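Local coordinates for spindle assembly abnormal protein 6 (Caenorhabditis elegans, PDB 3PYI) that serves as the central scaffolding component of centrioles, its globular N-terminal domain linking coiled-coil homodimers into the inner ring of the ninefold cartwheel, at residues Q98-K103 / F148-K153; L53-S58 / D90-V95; F63-S68 / I135-D140. The protein carries 1 engineered substitution. One frame throughout, in Å; residues are numbered along the deposited sequence. Where two conformers were deposited one is given.

Interaction 1: residues Q98-K103 / F148-K153; sequences QHLLCK and FELFSK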
loop_
_atom_site.group_PDB
_atom_site.type_symbol
_atom_site.label_atom_id
_atom_site.label_comp_id
_atom_site.label_asym_id
_atom_site.label_seq_id
_atom_site.Cartn_x
_atom_site.Cartn_y
_atom_site.Cartn_z
ATOM N N GLN A 98 10.287 -11.656 11.772
ATOM C CA GLN A 98 10.460 -10.975 13.055
ATOM C C GLN A 98 9.485 -9.830 13.315
ATOM O O GLN A 98 9.234 -9.490 14.468
ATOM C CB GLN A 98 11.902 -10.459 13.205
ATOM C CG GLN A 98 12.875 -11.533 13.675
ATOM C CD GLN A 98 14.314 -11.038 13.760
ATOM O OE1 GLN A 98 14.674 -10.020 13.163
ATOM N NE2 GLN A 98 15.145 -11.768 14.498
ATOM N N HIS A 99 8.952 -9.225 12.259
ATOM C CA HIS A 99 8.129 -8.028 12.430
ATOM C C HIS A 99 6.720 -8.126 11.863
ATOM O O HIS A 99 5.880 -7.287 12.163
ATOM C CB HIS A 99 8.829 -6.804 11.828
ATOM C CG HIS A 99 10.091 -6.429 12.533
ATOM N ND1 HIS A 99 10.099 -5.742 13.729
ATOM C CD2 HIS A 99 11.388 -6.650 12.217
ATOM C CE1 HIS A 99 11.346 -5.558 14.118
ATOM N NE2 HIS A 99 12.149 -6.098 13.217
ATOM N N LEU A 100 6.457 -9.131 11.042
ATOM C CA LEU A 100 5.154 -9.216 10.402
ATOM C C LEU A 100 4.407 -10.500 10.744
ATOM O O LEU A 100 3.192 -10.482 10.881
ATOM C CB LEU A 100 5.282 -9.025 8.889
ATOM C CG LEU A 100 5.742 -7.635 8.427
ATOM C CD1 LEU A 100 5.858 -7.595 6.926
ATOM C CD2 LEU A 100 4.774 -6.549 8.896
ATOM N N LEU A 101 5.136 -11.601 10.921
ATOM C CA LEU A 101 4.486 -12.871 11.242
ATOM C C LEU A 101 4.614 -13.230 12.720
ATOM O O LEU A 101 4.106 -14.257 13.160
ATOM C CB LEU A 101 5.047 -13.994 10.377
ATOM C CG LEU A 101 4.913 -13.832 8.862
ATOM C CD1 LEU A 101 5.556 -15.015 8.162
ATOM C CD2 LEU A 101 3.460 -13.688 8.451
ATOM N N CYS A 102 5.288 -12.368 13.476
ATOM C CA CYS A 102 5.576 -12.606 14.889
ATOM C C CYS A 102 4.367 -12.356 15.782
ATOM O O CYS A 102 3.471 -11.590 15.429
ATOM C CB CYS A 102 6.706 -11.682 15.339
ATOM S SG CYS A 102 6.308 -9.916 15.094
ATOM N N LYS A 103 4.360 -12.997 16.947
ATOM C CA LYS A 103 3.318 -12.785 17.949
ATOM C C LYS A 103 3.710 -11.644 18.884
ATOM O O LYS A 103 4.777 -11.674 19.498
ATOM C CB LYS A 103 3.090 -14.059 18.770
ATOM C CG LYS A 103 2.624 -15.267 17.970
ATOM C CD LYS A 103 2.279 -16.436 18.893
ATOM C CE LYS A 103 1.687 -17.613 18.125
ATOM N NZ LYS A 103 1.210 -18.699 19.030
ATOM N N PHE A 148 -0.355 -15.502 -2.514
ATOM C CA PHE A 148 -0.164 -15.382 -1.080
ATOM C C PHE A 148 0.066 -13.905 -0.783
ATOM O O PHE A 148 1.078 -13.344 -1.211
ATOM C CB PHE A 148 1.075 -16.180 -0.664
ATOM C CG PHE A 148 1.458 -15.991 0.768
ATOM C CD1 PHE A 148 0.887 -16.763 1.755
ATOM C CD2 PHE A 148 2.392 -15.040 1.130
ATOM C CE1 PHE A 148 1.236 -16.593 3.079
ATOM C CE2 PHE A 148 2.744 -14.869 2.456
ATOM C CZ PHE A 148 2.154 -15.646 3.431
ATOM N N GLU A 149 -0.859 -13.280 -0.060
ATOM C CA GLU A 149 -0.809 -11.827 0.158
ATOM C C GLU A 149 -0.686 -11.440 1.620
ATOM O O GLU A 149 -1.352 -11.999 2.471
ATOM C CB GLU A 149 -2.040 -11.162 -0.441
ATOM C CG GLU A 149 -2.279 -11.572 -1.881
ATOM C CD GLU A 149 -3.308 -10.718 -2.574
ATOM O OE1 GLU A 149 -4.228 -10.221 -1.891
ATOM O OE2 GLU A 149 -3.203 -10.559 -3.810
ATOM N N LEU A 150 0.183 -10.477 1.902
ATOM C CA LEU A 150 0.375 -10.009 3.264
ATOM C C LEU A 150 -0.137 -8.561 3.386
ATOM O O LEU A 150 0.135 -7.740 2.521
ATOM C CB LEU A 150 1.864 -10.077 3.600
ATOM C CG LEU A 150 2.243 -10.169 5.071
ATOM C CD1 LEU A 150 1.491 -11.313 5.729
ATOM C CD2 LEU A 150 3.742 -10.382 5.192
ATOM N N PHE A 151 -0.858 -8.261 4.464
ATOM C CA PHE A 151 -1.475 -6.951 4.660
ATOM C C PHE A 151 -1.114 -6.390 6.018
ATOM O O PHE A 151 -1.002 -7.131 6.991
ATOM C CB PHE A 151 -3.003 -7.047 4.616
ATOM C CG PHE A 151 -3.569 -7.311 3.250
ATOM C CD1 PHE A 151 -3.656 -8.609 2.765
ATOM C CD2 PHE A 151 -4.044 -6.269 2.463
ATOM C CE1 PHE A 151 -4.185 -8.861 1.501
ATOM C CE2 PHE A 151 -4.591 -6.511 1.210
ATOM C CZ PHE A 151 -4.655 -7.818 0.723
ATOM N N SER A 152 -0.961 -5.071 6.085
ATOM C CA SER A 152 -0.913 -4.381 7.365
ATOM C C SER A 152 -1.868 -3.184 7.313
ATOM O O SER A 152 -1.547 -2.145 6.749
ATOM C CB SER A 152 0.531 -3.957 7.676
ATOM O OG SER A 152 0.621 -3.365 8.956
ATOM N N LYS A 153 -3.046 -3.351 7.892
ATOM C CA LYS A 153 -4.156 -2.404 7.742
ATOM C C LYS A 153 -3.804 -0.985 8.182
ATOM O O LYS A 153 -3.077 -0.803 9.151
ATOM C CB LYS A 153 -5.338 -2.917 8.566
ATOM C CG LYS A 153 -6.701 -2.415 8.155
ATOM C CD LYS A 153 -7.777 -3.081 9.016
ATOM C CE LYS A 153 -9.181 -2.777 8.508
ATOM N NZ LYS A 153 -9.356 -3.174 7.081
#
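Leu-150, on strand 145-152, meets two consecutive leucines where helix 92-100 gives way to loop, and the contact is wholly apolar. Its two methyls are divided between them: CD2 of Leu-150 lies 3.9 Å from CD1 of Leu-100, and CD1 of Leu-150 lies 4.1 Å from CD2 of Leu-101. The fork is aimed by a first torsion that turns CG of Leu-150 roughly opposite its own backbone N (chi1 -157°) and by a second (chi2 52°) that gives CD1 and CD2 different neighbours. Leu-100 and Leu-101 each cross Leu-150 obliquely and touch it through single methyls, at ordinary van der Waals spacing. The backbones stay well apart, the nearest CA atoms being those of Leu-100 and Ser-152 at 8.3 Å, so the leucine branches span the gap.

In the SAS-6 head, whose fold is akin to that of the XRCC4 N-terminal domain, the helical insertion meets the beta-sandwich in this way: the C-terminal part of the helix is pressed onto the strands through buried aliphatic residues. Leu-101 also reaches Leu-38 and Ile-40 of strand 29-44, while Leu-150 packs on Phe-162 of the neighbouring strand.

Polar bonds lie around this apolar patch. The carbonyl O of Leu-100 is bonded by OG1 of Thr-133, which ties this part of the chain to strand 133-139, and OG of Ser-152 makes a weak bond to the carbonyl O of Lys-131. The second subunit also reaches this region: Ile-156 of that subunit packs on Leu-100 and Pro-155 of that subunit on His-99, consistent with the association of heads that builds the ring.

Interaction 2: residues L53-S58 / D90-V95; sequences LKFEIS and DAFPKV
Leu-53, early in strand 51-58, and Pro-93, near the start of helix 92-100, are the closest CA pair, at 8.1 Å, and from there the strand runs away from the helix. One methyl of Leu-53, CD2, does double duty. It sits 3.8 Å from CD2 of Phe-92, at the edge of that ring and in its plane, and 3.9 Å from CD of Pro-93. The other methyl of Leu-53, CD1, touches the proline ring too, 4.0 Å from both CB and CG of Pro-93. Phe-92 holds its CG anti to the backbone N (chi1 178°), which carries the ring out toward the strand; there its CE2 comes within 3.8 Å of CZ of Phe-55, two residues beyond Leu-53 on the same side of the strand. With an alanine at Leu-53, CD1 and CD2 are gone, which would probably open a gap beside Pro-93 and leave the edge of Phe-92 without this neighbour. Phe-92 also meets the ring of Phe-162 edge-to-face and touches Ile-156 of the second subunit. Packing of helix onto sheet by such aromatic and aliphatic residues belongs to the SAS-6 head fold, a beta-sandwich with a helical insertion.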
loop_
_atom_site.group_PDB
_atom_site.type_symbol
_atom_site.label_atom_id
_atom_site.label_comp_id
_atom_site.label_asym_id
_atom_site.label_seq_id
_atom_site.Cartn_x
_atom_site.Cartn_y
_atom_site.Cartn_z
ATOM N N LEU A 53 14.983 -18.558 -1.750
ATOM C CA LEU A 53 14.030 -18.468 -0.671
ATOM C C LEU A 53 12.773 -19.229 -1.108
ATOM O O LEU A 53 12.191 -18.925 -2.148
ATOM C CB LEU A 53 13.699 -16.995 -0.452
ATOM C CG LEU A 53 13.213 -16.522 0.908
ATOM C CD1 LEU A 53 14.148 -17.029 1.988
ATOM C CD2 LEU A 53 13.143 -14.994 0.906
ATOM N N LYS A 54 12.359 -20.223 -0.333
ATOM C CA LYS A 54 11.190 -21.020 -0.710
ATOM C C LYS A 54 10.006 -20.773 0.220
ATOM O O LYS A 54 10.129 -20.869 1.447
ATOM C CB LYS A 54 11.520 -22.520 -0.755
ATOM C CG LYS A 54 10.398 -23.381 -1.355
ATOM C CD LYS A 54 10.810 -24.840 -1.497
ATOM C CE LYS A 54 9.857 -25.617 -2.406
ATOM N NZ LYS A 54 10.347 -27.006 -2.674
ATOM N N PHE A 55 8.862 -20.443 -0.372
ATOM C CA PHE A 55 7.608 -20.324 0.380
ATOM C C PHE A 55 6.686 -21.495 0.038
ATOM O O PHE A 55 6.462 -21.778 -1.145
ATOM C CB PHE A 55 6.889 -19.021 0.031
ATOM C CG PHE A 55 7.599 -17.800 0.494
ATOM C CD1 PHE A 55 8.720 -17.333 -0.184
ATOM C CD2 PHE A 55 7.137 -17.098 1.592
ATOM C CE1 PHE A 55 9.380 -16.199 0.246
ATOM C CE2 PHE A 55 7.789 -15.960 2.025
ATOM C CZ PHE A 55 8.912 -15.506 1.351
ATOM N N GLU A 56 6.164 -22.168 1.070
ATOM C CA GLU A 56 5.267 -23.312 0.896
ATOM C C GLU A 56 4.043 -23.161 1.797
ATOM O O GLU A 56 4.173 -22.899 2.999
ATOM C CB GLU A 56 5.966 -24.643 1.245
ATOM C CG GLU A 56 7.279 -24.911 0.535
ATOM C CD GLU A 56 7.930 -26.218 0.998
ATOM O OE1 GLU A 56 7.456 -27.303 0.581
ATOM O OE2 GLU A 56 8.908 -26.158 1.784
ATOM N N ILE A 57 2.855 -23.345 1.228
ATOM C CA ILE A 57 1.648 -23.402 2.043
ATOM C C ILE A 57 0.887 -24.705 1.841
ATOM O O ILE A 57 0.879 -25.289 0.740
ATOM C CB ILE A 57 0.684 -22.210 1.786
ATOM C CG1 ILE A 57 0.215 -22.203 0.332
ATOM C CG2 ILE A 57 1.318 -20.862 2.179
ATOM C CD1 ILE A 57 -0.821 -21.132 0.057
ATOM N N SER A 58 0.251 -25.146 2.924
ATOM C CA SER A 58 -0.608 -26.323 2.930
ATOM C C SER A 58 -1.711 -26.140 3.977
ATOM O O SER A 58 -1.650 -25.222 4.799
ATOM C CB SER A 58 0.191 -27.591 3.232
ATOM O OG SER A 58 0.910 -27.451 4.444
ATOM N N ASP A 90 18.388 -10.444 1.302
ATOM C CA ASP A 90 18.851 -11.166 2.479
ATOM C C ASP A 90 18.084 -10.787 3.743
ATOM O O ASP A 90 17.888 -11.627 4.612
ATOM C CB ASP A 90 20.356 -10.996 2.682
ATOM C CG ASP A 90 21.177 -11.779 1.669
ATOM O OD1 ASP A 90 20.898 -12.975 1.450
ATOM O OD2 ASP A 90 22.117 -11.195 1.094
ATOM N N ALA A 91 17.634 -9.542 3.840
ATOM C CA ALA A 91 16.877 -9.111 5.015
ATOM C C ALA A 91 15.380 -9.489 4.950
ATOM O O ALA A 91 14.731 -9.645 5.984
ATOM C CB ALA A 91 17.052 -7.597 5.234
ATOM N N PHE A 92 14.852 -9.619 3.736
ATOM C CA PHE A 92 13.415 -9.814 3.503
ATOM C C PHE A 92 12.782 -10.854 4.440
ATOM O O PHE A 92 11.879 -10.529 5.196
ATOM C CB PHE A 92 13.169 -10.134 2.014
ATOM C CG PHE A 92 11.713 -10.413 1.642
ATOM C CD1 PHE A 92 10.727 -9.424 1.745
ATOM C CD2 PHE A 92 11.358 -11.646 1.109
ATOM C CE1 PHE A 92 9.423 -9.692 1.357
ATOM C CE2 PHE A 92 10.053 -11.916 0.731
ATOM C CZ PHE A 92 9.082 -10.940 0.855
ATOM N N PRO A 93 13.283 -12.101 4.420
ATOM C CA PRO A 93 12.669 -13.141 5.251
ATOM C C PRO A 93 12.782 -12.867 6.748
ATOM O O PRO A 93 11.861 -13.140 7.501
ATOM C CB PRO A 93 13.462 -14.403 4.876
ATOM C CG PRO A 93 14.768 -13.897 4.384
ATOM C CD PRO A 93 14.465 -12.592 3.694
ATOM N N LYS A 94 13.909 -12.326 7.175
ATOM C CA LYS A 94 14.114 -12.048 8.586
ATOM C C LYS A 94 13.140 -10.991 9.107
ATOM O O LYS A 94 12.621 -11.107 10.211
ATOM C CB LYS A 94 15.555 -11.587 8.823
ATOM C CG LYS A 94 16.586 -12.451 8.092
ATOM C CD LYS A 94 18.025 -12.090 8.460
ATOM C CE LYS A 94 19.022 -13.018 7.764
ATOM N NZ LYS A 94 20.432 -12.775 8.193
ATOM N N VAL A 95 12.915 -9.950 8.316
ATOM C CA VAL A 95 12.035 -8.865 8.726
ATOM C C VAL A 95 10.580 -9.337 8.782
ATOM O O VAL A 95 9.880 -9.079 9.753
ATOM C CB VAL A 95 12.160 -7.640 7.794
ATOM C CG1 VAL A 95 11.279 -6.509 8.297
ATOM C CG2 VAL A 95 13.624 -7.178 7.706
#

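Interaction 3: residues F63-S68 / I135-D140; sequences FEFLFS and INIILD
Two phenylalanines of one segment close on Leu-139 with different first torsions: Phe-65 sets its CG roughly opposite the backbone N (chi1 -163°), Phe-67 opposite the carbonyl carbon (chi1 -63°). Phe-65 is the centre of an inverse gamma turn where the chain enters strand 66-71. The rings converge, with CE2 of Phe-67 placed 3.8 Å above the plane of the Phe-65 ring, offset toward the rim.

Both methyls of Leu-139 lie against Phe-65, and CD2 also meets Phe-67. CD1 of Leu-139 is at the edge of the Phe-65 ring, in plane and 4.0 Å from CE1 of Phe-65, while CD2 of Leu-139 is shared, 3.8 Å from CE1 of Phe-65 and 3.5 Å from CZ of Phe-67. The leucine crosses Phe-67 at about a right angle. Phe-65 and Ile-137 come from opposite directions, CG2 of Ile-137 stopping at the ring edge, 4.0 Å from CZ of Phe-65. Ile-57 of strand 51-58 touches all three of Phe-65, Phe-67 and Ile-137, so the contact belongs to the interior of the beta-sandwich, where strands that are not sheet neighbours face each other.

Arg-59 makes a cation-pi contact with Phe-65, adding a charge beside an otherwise apolar group. Across the two segments the attraction is dispersion between methyls and rings; shape rather than directional bonding sets how they fit.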
loop_
_atom_site.group_PDB
_atom_site.type_symbol
_atom_site.label_atom_id
_atom_site.label_comp_id
_atom_site.label_asym_id
_atom_site.label_seq_id
_atom_site.Cartn_x
_atom_site.Cartn_y
_atom_site.Cartn_z
ATOM N N PHE A 63 -6.300 -31.884 0.611
ATOM C CA PHE A 63 -5.023 -32.530 0.332
ATOM C C PHE A 63 -4.361 -31.970 -0.921
ATOM O O PHE A 63 -3.141 -32.020 -1.060
ATOM C CB PHE A 63 -5.204 -34.048 0.180
ATOM C CG PHE A 63 -5.839 -34.716 1.375
ATOM C CD1 PHE A 63 -5.800 -34.120 2.630
ATOM C CD2 PHE A 63 -6.462 -35.948 1.241
ATOM C CE1 PHE A 63 -6.378 -34.740 3.728
ATOM C CE2 PHE A 63 -7.051 -36.575 2.337
ATOM C CZ PHE A 63 -7.008 -35.968 3.580
ATOM N N GLU A 64 -5.175 -31.445 -1.830
ATOM C CA GLU A 64 -4.672 -30.815 -3.047
ATOM C C GLU A 64 -4.240 -29.371 -2.803
ATOM O O GLU A 64 -3.791 -28.691 -3.726
ATOM C CB GLU A 64 -5.734 -30.842 -4.144
ATOM C CG GLU A 64 -6.252 -32.225 -4.482
ATOM C CD GLU A 64 -7.655 -32.179 -5.052
ATOM O OE1 GLU A 64 -8.274 -31.088 -5.011
ATOM O OE2 GLU A 64 -8.138 -33.231 -5.528
ATOM N N PHE A 65 -4.398 -28.895 -1.572
ATOM C CA PHE A 65 -3.937 -27.556 -1.212
ATOM C C PHE A 65 -2.439 -27.569 -0.864
ATOM O O PHE A 65 -2.049 -27.623 0.301
ATOM C CB PHE A 65 -4.769 -26.972 -0.067
ATOM C CG PHE A 65 -4.631 -25.484 0.081
ATOM C CD1 PHE A 65 -5.472 -24.631 -0.609
ATOM C CD2 PHE A 65 -3.648 -24.934 0.900
ATOM C CE1 PHE A 65 -5.344 -23.262 -0.482
ATOM C CE2 PHE A 65 -3.522 -23.572 1.037
ATOM C CZ PHE A 65 -4.365 -22.729 0.342
ATOM N N LEU A 66 -1.610 -27.527 -1.902
ATOM C CA LEU A 66 -0.159 -27.574 -1.756
ATOM C C LEU A 66 0.457 -26.623 -2.757
ATOM O O LEU A 66 0.457 -26.900 -3.959
ATOM C CB LEU A 66 0.352 -28.985 -2.030
ATOM C CG LEU A 66 0.457 -29.890 -0.809
ATOM C CD1 LEU A 66 0.514 -31.357 -1.226
ATOM C CD2 LEU A 66 1.687 -29.493 -0.005
ATOM N N PHE A 67 0.971 -25.497 -2.266
ATOM C CA PHE A 67 1.490 -24.472 -3.148
ATOM C C PHE A 67 2.863 -24.004 -2.693
ATOM O O PHE A 67 3.131 -23.899 -1.492
ATOM C CB PHE A 67 0.523 -23.278 -3.218
ATOM C CG PHE A 67 -0.809 -23.618 -3.792
ATOM C CD1 PHE A 67 -1.038 -23.511 -5.152
ATOM C CD2 PHE A 67 -1.842 -24.051 -2.971
ATOM C CE1 PHE A 67 -2.268 -23.832 -5.688
ATOM C CE2 PHE A 67 -3.076 -24.376 -3.503
ATOM C CZ PHE A 67 -3.287 -24.267 -4.864
ATOM N N SER A 68 3.737 -23.724 -3.653
ATOM C CA SER A 68 5.040 -23.170 -3.321
ATOM C C SER A 68 5.560 -22.245 -4.405
ATOM O O SER A 68 5.102 -22.265 -5.550
ATOM C CB SER A 68 6.065 -24.291 -3.095
ATOM O OG SER A 68 6.400 -24.908 -4.323
ATOM N N ILE A 135 -3.318 -12.130 6.473
ATOM C CA ILE A 135 -2.896 -12.931 5.342
ATOM C C ILE A 135 -4.093 -13.303 4.488
ATOM O O ILE A 135 -5.113 -13.780 4.981
ATOM C CB ILE A 135 -2.201 -14.208 5.814
ATOM C CG1 ILE A 135 -0.960 -13.849 6.634
ATOM C CG2 ILE A 135 -1.829 -15.097 4.627
ATOM C CD1 ILE A 135 -0.347 -15.026 7.331
ATOM N N ASN A 136 -3.952 -13.055 3.202
ATOM C CA ASN A 136 -4.969 -13.458 2.249
ATOM C C ASN A 136 -4.388 -14.452 1.272
ATOM O O ASN A 136 -3.272 -14.304 0.782
ATOM C CB ASN A 136 -5.553 -12.268 1.484
ATOM C CG ASN A 136 -6.709 -11.614 2.209
ATOM O OD1 ASN A 136 -7.005 -11.933 3.359
ATOM N ND2 ASN A 136 -7.362 -10.676 1.538
ATOM N N ILE A 137 -5.150 -15.501 1.016
ATOM C CA ILE A 137 -4.755 -16.475 0.016
ATOM C C ILE A 137 -5.839 -16.553 -1.032
ATOM O O ILE A 137 -6.991 -16.837 -0.728
ATOM C CB ILE A 137 -4.488 -17.848 0.613
ATOM C CG1 ILE A 137 -3.228 -17.785 1.486
ATOM C CG2 ILE A 137 -4.277 -18.866 -0.507
ATOM C CD1 ILE A 137 -2.978 -19.042 2.279
ATOM N N ILE A 138 -5.479 -16.284 -2.275
ATOM C CA ILE A 138 -6.478 -16.280 -3.335
ATOM C C ILE A 138 -6.225 -17.409 -4.320
ATOM O O ILE A 138 -5.179 -17.448 -4.970
ATOM C CB ILE A 138 -6.478 -14.939 -4.086
ATOM C CG1 ILE A 138 -6.487 -13.780 -3.080
ATOM C CG2 ILE A 138 -7.671 -14.874 -5.032
ATOM C CD1 ILE A 138 -6.273 -12.413 -3.701
ATOM N N LEU A 139 -7.181 -18.332 -4.426
ATOM C CA LEU A 139 -7.031 -19.471 -5.325
ATOM C C LEU A 139 -7.506 -19.194 -6.739
ATOM O O LEU A 139 -8.479 -18.465 -6.965
ATOM C CB LEU A 139 -7.793 -20.692 -4.821
ATOM C CG LEU A 139 -7.213 -21.429 -3.625
ATOM C CD1 LEU A 139 -8.184 -22.523 -3.176
ATOM C CD2 LEU A 139 -5.859 -22.005 -3.981
ATOM N N ASP A 140 -6.794 -19.807 -7.678
ATOM C CA ASP A 140 -7.239 -19.981 -9.051
ATOM C C ASP A 140 -8.527 -20.792 -9.000
ATOM O O ASP A 140 -8.736 -21.556 -8.054
ATOM C CB ASP A 140 -6.185 -20.809 -9.797
ATOM C CG ASP A 140 -5.956 -20.331 -11.204
ATOM O OD1 ASP A 140 -6.817 -19.592 -11.726
ATOM O OD2 ASP A 140 -4.912 -20.688 -11.788
#

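In the fold
From the N terminus, strand 51-58 opens interaction 2 and the segment 63-68 opens interaction 3. The first to close is interaction 2, when the chain returns through helix 73-83 to the start of helix 92-100. The C-terminal part of that helix opens interaction 1; strand 133-139 then closes interaction 3, and strand 145-152 closes interaction 1. Interactions 2 and 1 are thus in series, while interaction 3 crosses both. Interactions 1 and 2 tie the two ends of one helix to the sandwich, both beside the second subunit; interaction 3 lies across the chain's centre from them. Ile-57, on the strand of interaction 2, packs on Phe-148, on the strand of interaction 1.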